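Local coordinates for probable acetolactate synthase isozyme III (Small subunit) (Nitrosomonas europaea ATCC 19718, PDB 2PC6), which is probably the small, regulatory-type subunit of acetolactate synthase, built from two ACT-like domains in one chain and modelled with a bound calcium ion, at residues D99-E102 with M103-A107. Sequence-based numbering, arbitrary orientation.
Sequences DREE and MKRLA
Glu102 and Arg105 join in a salt bridge one turn apart on helix 98-109, the first helix of the second ACT-like domain, and this amphipathic helix illustrates how backbone and side-chain polar groups are satisfied separately. Along the backbone, four successive i to i+4 bonds pair each carbonyl of residues 99-102 with an amide of residues 103-106. The bond from Arg105 N to Glu101 O is 2.8 Å, whereas that from Lys104 N to Arg100 O stretches to 3.2 Å.

The side-chain pair spans i to i+3. Glu102 sends CG away from its own N (chi1 176°), and the bend at chi2 (64°) carries the carboxylate toward the C-terminal side, where Arg105 meets it. Arg105 folds at chi3 to bring its guanidinium over the preceding turn, with Glu101 O and Glu102 N under one face, both offset toward its rim, and CB of Glu101 comes within 3.7 Å of Arg105 NH1. Glu102 OE1 receives Arg105 NH2 at the guanidinium edge through its anti lone pair, with the two planes turned 63° apart, a single-point bridge rather than a two-pronged one.

Other polar ends look elsewhere: Arg100 NH1 is held by the carbonyls of Thr118 and Ala95, and Lys104 NZ pairs with Asp108. On the buried side, Met103, a selenomethionine, rests on Tyr122 and Val140 and Leu106 on Phe136, joining the helix to its sheet and to helix 130-139. The methyl CE of Met103 curls back to 3.7 Å from Glu102 CG, while Arg105 NH2 meets Glu102 OE1 at 2.6 Å.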
loop_
_atom_site.group_PDB
_atom_site.type_symbol
_atom_site.label_atom_id
_atom_site.label_comp_id
_atom_site.label_asym_id
_atom_site.label_seq_id
_atom_site.Cartn_x
_atom_site.Cartn_y
_atom_site.Cartn_z
ATOM N N ASP A 99 20.228 -18.385 -13.030
ATOM C CA ASP A 99 19.557 -17.229 -12.455
ATOM C C ASP A 99 18.631 -17.627 -11.337
ATOM O O ASP A 99 18.261 -16.793 -10.516
ATOM C CB ASP A 99 18.814 -16.440 -13.511
ATOM C CG ASP A 99 19.722 -15.529 -14.264
ATOM O OD1 ASP A 99 20.770 -15.169 -13.688
ATOM O OD2 ASP A 99 19.396 -15.169 -15.420
ATOM N N ARG A 100 18.297 -18.914 -11.298
ATOM C CA ARG A 100 17.558 -19.460 -10.182
ATOM C C ARG A 100 18.348 -19.353 -8.894
ATOM O O ARG A 100 17.792 -18.978 -7.884
ATOM C CB ARG A 100 17.161 -20.905 -10.435
ATOM C CG ARG A 100 15.808 -20.982 -11.019
ATOM C CD ARG A 100 15.394 -22.383 -11.379
ATOM N NE ARG A 100 14.340 -22.943 -10.508
ATOM C CZ ARG A 100 13.094 -22.475 -10.369
ATOM N NH1 ARG A 100 12.659 -21.365 -10.997
ATOM N NH2 ARG A 100 12.261 -23.139 -9.593
ATOM N N GLU A 101 19.641 -19.650 -8.943
ATOM C CA GLU A 101 20.467 -19.557 -7.764
ATOM C C GLU A 101 20.641 -18.066 -7.402
ATOM O O GLU A 101 20.528 -17.692 -6.220
ATOM C CB GLU A 101 21.825 -20.252 -7.973
ATOM C CG GLU A 101 22.026 -21.644 -7.298
ATOM C CD GLU A 101 21.905 -22.880 -8.281
ATOM O OE1 GLU A 101 21.500 -22.650 -9.473
ATOM O OE2 GLU A 101 22.184 -24.061 -7.841
ATOM N N GLU A 102 20.888 -17.229 -8.417
ATOM C CA GLU A 102 21.129 -15.817 -8.217
ATOM C C GLU A 102 19.949 -15.110 -7.542
ATOM O O GLU A 102 20.140 -14.385 -6.560
ATOM C CB GLU A 102 21.494 -15.131 -9.544
ATOM C CG GLU A 102 21.692 -13.562 -9.440
ATOM C CD GLU A 102 22.878 -13.119 -8.541
ATOM O OE1 GLU A 102 23.772 -13.939 -8.250
ATOM O OE2 GLU A 102 22.942 -11.939 -8.146
HETATM N N MSE A 103 18.740 -15.335 -8.073
HETATM C CA MSE A 103 17.490 -14.781 -7.541
HETATM C C MSE A 103 17.236 -15.279 -6.155
HETATM O O MSE A 103 16.768 -14.519 -5.319
HETATM C CB MSE A 103 16.283 -15.131 -8.411
HETATM C CG MSE A 103 16.249 -14.473 -9.759
HETATM SE SE MSE A 103 16.272 -12.513 -9.680
HETATM C CE MSE A 103 18.217 -12.174 -9.681
ATOM N N LYS A 104 17.530 -16.553 -5.889
ATOM C CA LYS A 104 17.398 -17.046 -4.525
ATOM C C LYS A 104 18.418 -16.337 -3.591
ATOM O O LYS A 104 18.063 -15.897 -2.481
ATOM C CB LYS A 104 17.526 -18.562 -4.484
ATOM C CG LYS A 104 17.433 -19.183 -3.066
ATOM C CD LYS A 104 16.044 -18.904 -2.356
ATOM C CE LYS A 104 15.804 -19.914 -1.196
ATOM N NZ LYS A 104 16.316 -19.457 0.156
ATOM N N ARG A 105 19.668 -16.194 -4.032
ATOM C CA ARG A 105 20.643 -15.426 -3.198
ATOM C C ARG A 105 20.188 -14.008 -2.879
ATOM O O ARG A 105 20.321 -13.601 -1.720
ATOM C CB ARG A 105 22.037 -15.360 -3.786
ATOM C CG ARG A 105 22.772 -16.628 -3.666
ATOM C CD ARG A 105 24.197 -16.435 -4.126
ATOM N NE ARG A 105 24.289 -16.025 -5.528
ATOM C CZ ARG A 105 24.420 -16.878 -6.542
ATOM N NH1 ARG A 105 24.451 -18.184 -6.316
ATOM N NH2 ARG A 105 24.499 -16.415 -7.791
ATOM N N LEU A 106 19.633 -13.291 -3.879
ATOM C CA LEU A 106 19.142 -11.913 -3.681
ATOM C C LEU A 106 17.965 -11.875 -2.758
ATOM O O LEU A 106 17.897 -11.019 -1.843
ATOM C CB LEU A 106 18.787 -11.204 -4.986
ATOM C CG LEU A 106 19.929 -10.636 -5.818
ATOM C CD1 LEU A 106 19.438 -10.064 -7.213
ATOM C CD2 LEU A 106 20.710 -9.559 -5.041
ATOM N N ALA A 107 17.030 -12.795 -2.955
ATOM C CA ALA A 107 15.944 -12.884 -1.991
ATOM C C ALA A 107 16.547 -13.027 -0.569
ATOM O O ALA A 107 16.186 -12.239 0.317
ATOM C CB ALA A 107 14.964 -14.025 -2.319
#